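Local coordinates for protein chymotrypsin-like serine protease (Equine arteritis virus, PDB 1MBM) that is a viral chymotrypsin-like serine proteinase that probably cleaves the replicase polyproteins of the virus through a Ser-His-Asp catalytic triad, at residues 18-30 with 67-79. Residues are numbered along the deposited sequence; the frame is centred on the assembly and turned at random.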
ATOM      1  N   SER A  18     -10.100   0.672   1.291  1.00  7.29           N
ATOM      2  CA  SER A  18     -10.469  -0.016   0.069  1.00  8.30           C
ATOM      3  C   SER A  18     -11.580  -1.015   0.371  1.00  7.59           C
ATOM      4  O   SER A  18     -11.676  -1.524   1.481  1.00  6.47           O
ATOM      5  CB  SER A  18      -9.261  -0.666  -0.608  1.00  7.63           C
ATOM      6  OG  SER A  18      -8.668  -1.650   0.204  1.00  6.51           O
ATOM      7  N   VAL A  19     -12.429  -1.267  -0.617  1.00  7.10           N
ATOM      8  CA  VAL A  19     -13.598  -2.128  -0.448  1.00  7.13           C
ATOM      9  C   VAL A  19     -13.549  -3.325  -1.399  1.00  7.31           C
ATOM     10  O   VAL A  19     -13.217  -3.180  -2.561  1.00  5.83           O
ATOM     11  CB  VAL A  19     -14.901  -1.330  -0.684  1.00  6.79           C
ATOM     12  CG1 VAL A  19     -16.105  -2.171  -0.357  1.00  5.41           C
ATOM     13  CG2 VAL A  19     -14.905  -0.068   0.183  1.00  7.41           C
ATOM     14  N   TRP A  20     -13.891  -4.504  -0.895  1.00  6.55           N
ATOM     15  CA  TRP A  20     -13.735  -5.735  -1.658  1.00  8.01           C
ATOM     16  C   TRP A  20     -14.833  -6.742  -1.384  1.00  8.09           C
ATOM     17  O   TRP A  20     -15.596  -6.598  -0.434  1.00  6.10           O
ATOM     18  CB  TRP A  20     -12.402  -6.405  -1.305  1.00  9.20           C
ATOM     19  CG  TRP A  20     -11.234  -5.478  -1.273  1.00  9.47           C
ATOM     20  CD1 TRP A  20     -10.876  -4.636  -0.252  1.00  8.82           C
ATOM     21  CD2 TRP A  20     -10.257  -5.297  -2.302  1.00 11.37           C
ATOM     22  NE1 TRP A  20      -9.742  -3.940  -0.593  1.00  6.09           N
ATOM     23  CE2 TRP A  20      -9.342  -4.326  -1.849  1.00  9.10           C
ATOM     24  CE3 TRP A  20     -10.068  -5.852  -3.573  1.00 10.01           C
ATOM     25  CZ2 TRP A  20      -8.263  -3.899  -2.618  1.00  9.18           C
ATOM     26  CZ3 TRP A  20      -8.987  -5.425  -4.339  1.00 10.85           C
ATOM     27  CH2 TRP A  20      -8.102  -4.458  -3.856  1.00 11.94           C
ATOM     28  N   THR A  21     -14.885  -7.783  -2.217  1.00  7.17           N
ATOM     29  CA  THR A  21     -15.822  -8.879  -2.020  1.00  8.88           C
ATOM     30  C   THR A  21     -15.051 -10.131  -1.593  1.00  9.17           C
ATOM     31  O   THR A  21     -13.972 -10.402  -2.119  1.00  7.46           O
ATOM     32  CB  THR A  21     -16.605  -9.158  -3.330  1.00 11.64           C
ATOM     33  OG1 THR A  21     -17.479  -8.054  -3.608  1.00 15.85           O
ATOM     34  CG2 THR A  21     -17.563 -10.332  -3.159  1.00 10.87           C
ATOM     35  N   ARG A  22     -15.604 -10.869  -0.631  1.00  9.15           N
ATOM     36  CA  ARG A  22     -15.050 -12.143  -0.178  1.00 11.59           C
ATOM     37  C   ARG A  22     -16.163 -13.036   0.410  1.00 10.26           C
ATOM     38  O   ARG A  22     -16.810 -12.660   1.378  1.00 10.06           O
ATOM     39  CB  ARG A  22     -13.966 -11.896   0.875  1.00 11.35           C
ATOM     40  CG  ARG A  22     -13.186 -13.146   1.294  1.00 12.37           C
ATOM     41  CD  ARG A  22     -12.235 -12.908   2.463  1.00  8.59           C
ATOM     42  NE  ARG A  22     -12.923 -12.304   3.604  1.00 11.77           N
ATOM     43  CZ  ARG A  22     -12.325 -11.593   4.549  1.00 10.13           C
ATOM     44  NH1 ARG A  22     -11.017 -11.386   4.498  1.00  8.15           N
ATOM     45  NH2 ARG A  22     -13.033 -11.094   5.554  1.00 12.72           N
ATOM     46  N   ASN A  23     -16.387 -14.203  -0.178  1.00 12.76           N
ATOM     47  CA  ASN A  23     -17.390 -15.160   0.321  1.00 11.74           C
ATOM     48  C   ASN A  23     -18.704 -14.550   0.832  1.00 12.28           C
ATOM     49  O   ASN A  23     -19.074 -14.733   2.005  1.00 11.06           O
ATOM     50  CB  ASN A  23     -16.783 -16.035   1.419  1.00 12.43           C
ATOM     51  CG  ASN A  23     -15.507 -16.713   0.979  1.00 13.30           C
ATOM     52  OD1 ASN A  23     -15.388 -17.138  -0.164  1.00 11.37           O
ATOM     53  ND2 ASN A  23     -14.538 -16.807   1.885  1.00 10.33           N
ATOM     54  N   ASN A  24     -19.384 -13.811  -0.040  1.00  9.71           N
ATOM     55  CA  ASN A  24     -20.675 -13.192   0.279  1.00 13.16           C
ATOM     56  C   ASN A  24     -20.628 -12.084   1.335  1.00 13.81           C
ATOM     57  O   ASN A  24     -21.660 -11.667   1.862  1.00 16.35           O
ATOM     58  CB  ASN A  24     -21.720 -14.250   0.648  1.00 17.39           C
ATOM     59  CG  ASN A  24     -23.126 -13.814   0.316  1.00 21.26           C
ATOM     60  OD1 ASN A  24     -23.448 -13.566  -0.846  1.00 27.67           O
ATOM     61  ND2 ASN A  24     -23.973 -13.708   1.335  1.00 25.31           N
ATOM     62  N   GLU A  25     -19.431 -11.621   1.667  1.00  9.85           N
ATOM     63  CA  GLU A  25     -19.317 -10.500   2.584  1.00 13.31           C
ATOM     64  C   GLU A  25     -18.568  -9.379   1.880  1.00 10.81           C
ATOM     65  O   GLU A  25     -17.858  -9.612   0.891  1.00  9.02           O
ATOM     66  CB  GLU A  25     -18.652 -10.910   3.910  1.00 13.65           C
ATOM     67  CG  GLU A  25     -17.133 -10.924   3.908  1.00 23.66           C
ATOM     68  CD  GLU A  25     -16.554 -11.773   5.030  1.00 31.46           C
ATOM     69  OE1 GLU A  25     -17.153 -11.796   6.134  1.00 32.11           O
ATOM     70  OE2 GLU A  25     -15.504 -12.418   4.809  1.00 25.79           O
ATOM     71  N   VAL A  26     -18.778  -8.157   2.357  1.00 10.44           N
ATOM     72  CA  VAL A  26     -18.100  -6.989   1.816  1.00  5.59           C
ATOM     73  C   VAL A  26     -17.000  -6.637   2.802  1.00  7.04           C
ATOM     74  O   VAL A  26     -17.258  -6.483   3.996  1.00  5.64           O
ATOM     75  CB  VAL A  26     -19.089  -5.828   1.614  1.00  6.53           C
ATOM     76  CG1 VAL A  26     -18.354  -4.524   1.340  1.00  9.38           C
ATOM     77  CG2 VAL A  26     -20.048  -6.158   0.479  1.00  3.86           C
ATOM     78  N   VAL A  27     -15.766  -6.556   2.312  1.00  4.75           N
ATOM     79  CA  VAL A  27     -14.612  -6.345   3.175  1.00  7.59           C
ATOM     80  C   VAL A  27     -14.007  -4.959   2.998  1.00  7.72           C
ATOM     81  O   VAL A  27     -13.796  -4.502   1.874  1.00  9.02           O
ATOM     82  CB  VAL A  27     -13.520  -7.396   2.897  1.00  8.11           C
ATOM     83  CG1 VAL A  27     -12.358  -7.245   3.880  1.00 10.88           C
ATOM     84  CG2 VAL A  27     -14.105  -8.793   2.977  1.00  9.13           C
ATOM     85  N   VAL A  28     -13.722  -4.299   4.111  1.00  6.76           N
ATOM     86  CA  VAL A  28     -13.134  -2.965   4.083  1.00  7.49           C
ATOM     87  C   VAL A  28     -11.774  -2.970   4.784  1.00  5.51           C
ATOM     88  O   VAL A  28     -11.688  -3.275   5.962  1.00  5.70           O
ATOM     89  CB  VAL A  28     -14.082  -1.940   4.765  1.00  9.25           C
ATOM     90  CG1 VAL A  28     -13.451  -0.532   4.802  1.00  7.33           C
ATOM     91  CG2 VAL A  28     -15.452  -1.919   4.066  1.00  6.56           C
ATOM     92  N   LEU A  29     -10.720  -2.600   4.071  1.00  5.20           N
ATOM     93  CA  LEU A  29      -9.371  -2.540   4.652  1.00  7.75           C
ATOM     94  C   LEU A  29      -8.870  -1.116   4.839  1.00  8.32           C
ATOM     95  O   LEU A  29      -9.155  -0.250   4.022  1.00  9.62           O
ATOM     96  CB  LEU A  29      -8.367  -3.250   3.755  1.00  7.57           C
ATOM     97  CG  LEU A  29      -8.721  -4.659   3.307  1.00  8.74           C
ATOM     98  CD1 LEU A  29      -7.633  -5.191   2.364  1.00  7.87           C
ATOM     99  CD2 LEU A  29      -8.925  -5.577   4.513  1.00  7.27           C
ATOM    100  N   THR A  30      -8.095  -0.899   5.897  1.00  5.65           N
ATOM    101  CA  THR A  30      -7.463   0.391   6.178  1.00  8.02           C
ATOM    102  C   THR A  30      -6.377   0.137   7.226  1.00  8.58           C
ATOM    103  O   THR A  30      -6.057  -1.029   7.522  1.00  6.48           O
ATOM    104  CB  THR A  30      -8.512   1.469   6.651  1.00  9.93           C
ATOM    105  OG1 THR A  30      -7.907   2.767   6.736  1.00  9.50           O
ATOM    106  CG2 THR A  30      -9.011   1.201   8.088  1.00  6.62           C
ATOM    107  N   GLN A  67     -23.636  -6.530   1.354  1.00 13.23           N
ATOM    108  CA  GLN A  67     -24.029  -5.846   0.128  1.00 12.80           C
ATOM    109  C   GLN A  67     -25.199  -4.892   0.355  1.00 13.10           C
ATOM    110  O   GLN A  67     -25.301  -3.873  -0.310  1.00 12.80           O
ATOM    111  CB  GLN A  67     -24.386  -6.859  -0.970  1.00 14.57           C
ATOM    112  CG  GLN A  67     -23.191  -7.470  -1.697  1.00 17.15           C
ATOM    113  CD  GLN A  67     -22.506  -6.483  -2.624  1.00 20.44           C
ATOM    114  OE1 GLN A  67     -23.130  -5.524  -3.096  1.00 18.72           O
ATOM    115  NE2 GLN A  67     -21.224  -6.712  -2.893  1.00 15.96           N
ATOM    116  N   SER A  68     -26.077  -5.218   1.299  1.00 14.54           N
ATOM    117  CA  SER A  68     -27.217  -4.352   1.603  1.00 17.62           C
ATOM    118  C   SER A  68     -26.814  -3.089   2.373  1.00 18.81           C
ATOM    119  O   SER A  68     -27.566  -2.121   2.435  1.00 21.63           O
ATOM    120  CB  SER A  68     -28.287  -5.126   2.378  1.00 17.91           C
ATOM    121  OG  SER A  68     -27.723  -5.803   3.486  1.00 21.89           O
ATOM    122  N   GLU A  69     -25.623  -3.104   2.960  1.00 18.54           N
ATOM    123  CA  GLU A  69     -25.127  -1.959   3.708  1.00 15.85           C
ATOM    124  C   GLU A  69     -24.185  -1.117   2.867  1.00 15.23           C
ATOM    125  O   GLU A  69     -24.109   0.104   3.028  1.00 14.41           O
ATOM    126  CB  GLU A  69     -24.395  -2.436   4.958  1.00 14.67           C
ATOM    127  CG  GLU A  69     -25.309  -3.034   6.003  1.00 16.99           C
ATOM    128  CD  GLU A  69     -26.412  -2.070   6.391  1.00 22.48           C
ATOM    129  OE1 GLU A  69     -26.093  -0.913   6.747  1.00 24.14           O
ATOM    130  OE2 GLU A  69     -27.593  -2.464   6.336  1.00 27.29           O
ATOM    131  N   LEU A  70     -23.460  -1.788   1.979  1.00 13.12           N
ATOM    132  CA  LEU A  70     -22.483  -1.144   1.111  1.00 13.73           C
ATOM    133  C   LEU A  70     -22.530  -1.814  -0.263  1.00 13.73           C
ATOM    134  O   LEU A  70     -21.666  -2.627  -0.583  1.00 13.39           O
ATOM    135  CB  LEU A  70     -21.086  -1.300   1.724  1.00 11.91           C
ATOM    136  CG  LEU A  70     -19.864  -0.536   1.214  1.00 11.72           C
ATOM    137  CD1 LEU A  70     -20.136   0.947   1.135  1.00 12.81           C
ATOM    138  CD2 LEU A  70     -18.663  -0.803   2.131  1.00 12.03           C
ATOM    139  N   PRO A  71     -23.552  -1.492  -1.058  1.00 13.87           N
ATOM    140  CA  PRO A  71     -23.720  -2.094  -2.387  1.00 13.81           C
ATOM    141  C   PRO A  71     -22.698  -1.630  -3.411  1.00 14.34           C
ATOM    142  O   PRO A  71     -22.202  -0.512  -3.355  1.00 14.82           O
ATOM    143  CB  PRO A  71     -25.119  -1.619  -2.807  1.00 13.64           C
ATOM    144  CG  PRO A  71     -25.291  -0.330  -2.089  1.00 10.52           C
ATOM    145  CD  PRO A  71     -24.659  -0.571  -0.734  1.00 14.22           C
ATOM    146  N   GLY A  72     -22.407  -2.497  -4.367  1.00 16.68           N
ATOM    147  CA  GLY A  72     -21.475  -2.162  -5.420  1.00 17.60           C
ATOM    148  C   GLY A  72     -20.767  -3.393  -5.936  1.00 16.95           C
ATOM    149  O   GLY A  72     -20.736  -4.434  -5.276  1.00 17.47           O
ATOM    150  N   ASN A  73     -20.196  -3.276  -7.125  1.00 16.61           N
ATOM    151  CA  ASN A  73     -19.474  -4.389  -7.714  1.00 15.87           C
ATOM    152  C   ASN A  73     -18.014  -4.351  -7.283  1.00 15.56           C
ATOM    153  O   ASN A  73     -17.120  -4.055  -8.085  1.00 16.26           O
ATOM    154  CB  ASN A  73     -19.589  -4.357  -9.234  1.00 17.30           C
ATOM    155  CG  ASN A  73     -19.314  -5.702  -9.857  1.00 21.03           C
ATOM    156  OD1 ASN A  73     -19.552  -6.742  -9.240  1.00 20.97           O
ATOM    157  ND2 ASN A  73     -18.809  -5.693 -11.085  1.00 29.50           N
ATOM    158  N   TRP A  74     -17.777  -4.645  -6.009  1.00  9.92           N
ATOM    159  CA  TRP A  74     -16.431  -4.599  -5.466  1.00 10.28           C
ATOM    160  C   TRP A  74     -15.604  -5.783  -5.964  1.00 10.26           C
ATOM    161  O   TRP A  74     -16.106  -6.905  -6.034  1.00 10.63           O
ATOM    162  CB  TRP A  74     -16.478  -4.577  -3.932  1.00  7.58           C
ATOM    163  CG  TRP A  74     -17.496  -3.619  -3.367  1.00  7.05           C
ATOM    164  CD1 TRP A  74     -18.581  -3.935  -2.596  1.00  4.74           C
ATOM    165  CD2 TRP A  74     -17.524  -2.195  -3.530  1.00  6.80           C
ATOM    166  NE1 TRP A  74     -19.275  -2.795  -2.262  1.00  6.47           N
ATOM    167  CE2 TRP A  74     -18.649  -1.713  -2.822  1.00  9.38           C
ATOM    168  CE3 TRP A  74     -16.707  -1.272  -4.190  1.00  5.78           C
ATOM    169  CZ2 TRP A  74     -18.973  -0.357  -2.762  1.00  8.48           C
ATOM    170  CZ3 TRP A  74     -17.032   0.067  -4.131  1.00  4.78           C
ATOM    171  CH2 TRP A  74     -18.160   0.513  -3.426  1.00 10.36           C
ATOM    172  N   PRO A  75     -14.347  -5.524  -6.323  1.00 10.46           N
ATOM    173  CA  PRO A  75     -13.449  -6.570  -6.831  1.00 11.67           C
ATOM    174  C   PRO A  75     -13.205  -7.644  -5.778  1.00  9.85           C
ATOM    175  O   PRO A  75     -13.245  -7.352  -4.578  1.00  8.19           O
ATOM    176  CB  PRO A  75     -12.155  -5.804  -7.125  1.00 11.81           C
ATOM    177  CG  PRO A  75     -12.260  -4.570  -6.265  1.00 14.07           C
ATOM    178  CD  PRO A  75     -13.703  -4.199  -6.317  1.00 11.26           C
ATOM    179  N   GLN A  76     -12.991  -8.876  -6.227  1.00  8.92           N
ATOM    180  CA  GLN A  76     -12.745  -9.986  -5.319  1.00  9.89           C
ATOM    181  C   GLN A  76     -11.470  -9.749  -4.525  1.00  9.68           C
ATOM    182  O   GLN A  76     -10.473  -9.282  -5.067  1.00  8.94           O
ATOM    183  CB  GLN A  76     -12.639 -11.296  -6.100  1.00 14.21           C
ATOM    184  CG  GLN A  76     -12.891 -12.530  -5.257  1.00 20.59           C
ATOM    185  CD  GLN A  76     -14.362 -12.739  -4.966  1.00 19.75           C
ATOM    186  OE1 GLN A  76     -15.217 -12.174  -5.647  1.00 21.17           O
ATOM    187  NE2 GLN A  76     -14.664 -13.559  -3.962  1.00 24.41           N
ATOM    188  N   LEU A  77     -11.508 -10.053  -3.235  1.00  8.24           N
ATOM    189  CA  LEU A  77     -10.335  -9.872  -2.384  1.00 10.00           C
ATOM    190  C   LEU A  77      -9.416 -11.080  -2.438  1.00 10.48           C
ATOM    191  O   LEU A  77      -9.833 -12.181  -2.091  1.00  9.42           O
ATOM    192  CB  LEU A  77     -10.757  -9.643  -0.927  1.00  9.34           C
ATOM    193  CG  LEU A  77      -9.635  -9.399   0.089  1.00 14.07           C
ATOM    194  CD1 LEU A  77      -8.766  -8.227  -0.332  1.00  9.62           C
ATOM    195  CD2 LEU A  77     -10.184  -9.153   1.489  1.00 14.44           C
ATOM    196  N   HIS A  78      -8.174 -10.874  -2.877  1.00  8.04           N
ATOM    197  CA  HIS A  78      -7.155 -11.919  -2.835  1.00  9.88           C
ATOM    198  C   HIS A  78      -5.962 -11.381  -2.046  1.00  9.57           C
ATOM    199  O   HIS A  78      -5.472 -10.294  -2.329  1.00 11.21           O
ATOM    200  CB  HIS A  78      -6.679 -12.316  -4.242  1.00  9.89           C
ATOM    201  CG  HIS A  78      -7.766 -12.816  -5.142  1.00 14.43           C
ATOM    202  ND1 HIS A  78      -8.415 -14.014  -4.932  1.00 14.36           N
ATOM    203  CD2 HIS A  78      -8.309 -12.284  -6.265  1.00 10.78           C
ATOM    204  CE1 HIS A  78      -9.317 -14.193  -5.881  1.00 14.75           C
ATOM    205  NE2 HIS A  78      -9.272 -13.159  -6.702  1.00 12.80           N
ATOM    206  N   PHE A  79      -5.517 -12.114  -1.034  1.00  8.10           N
ATOM    207  CA  PHE A  79      -4.300 -11.743  -0.331  1.00  8.90           C
ATOM    208  C   PHE A  79      -3.143 -12.510  -0.973  1.00 11.51           C
ATOM    209  O   PHE A  79      -3.321 -13.654  -1.408  1.00  8.72           O
ATOM    210  CB  PHE A  79      -4.401 -12.083   1.153  1.00 12.02           C
ATOM    211  CG  PHE A  79      -5.253 -11.122   1.946  1.00 15.64           C
ATOM    212  CD1 PHE A  79      -5.305  -9.788   1.609  1.00  7.27           C
ATOM    213  CD2 PHE A  79      -5.998 -11.564   3.031  1.00 18.14           C
ATOM    214  CE1 PHE A  79      -6.090  -8.883   2.350  1.00 12.33           C
ATOM    215  CE2 PHE A  79      -6.779 -10.686   3.767  1.00 16.97           C
ATOM    216  CZ  PHE A  79      -6.827  -9.344   3.427  1.00 11.22           C
TER
HETATM  217  O   HOH W   1     -23.157  -9.258   1.349  1.00 36.63           O
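V26 meets Q67 where the connection between strands 60-65 and 85-91, between the two barrels of this chymotrypsin-like fold, starts to wrap round the hairpin of the first barrel. Q67 crosses V26 at about a right angle, its amide NE2 3.6 Å from V26 CG2, and a water joins its backbone N to N24 O at the type I' turn. L70 then sends one methyl, CD2, among three valines, V19, V26 and V28; A48 also touches it. W74 turns one ring face to V19, whose CG1, anti to the backbone N (chi1 -173°), sits 3.4 Å from the centroid of the five-membered ring, almost on its normal, a CH-pi contact; G72 CA lies over the opposite face, toward its rim. Rotation of the indole is fixed by NE1, which gives a nearly straight bond in the ring plane to L70 O at 2.9 Å. Here the loop runs beside the strand edge: W74 O accepts from T21 OG1 at 3.0 Å, P75 O takes T21 N, and L77 N returns a bond of 2.7 Å to T21 O, making a single beta bridge between T21 and Q76. P75 CG rests 3.7 Å from CE3 of W20. L77 crosses that same indole at about a right angle, placing CD1 over one face, while CD2 packs on V27 CG1 and R22 NH1. F79, which also touches V124, turns its ring edge to L29, F79 CE1 lying 4.0 Å from L29 CD1.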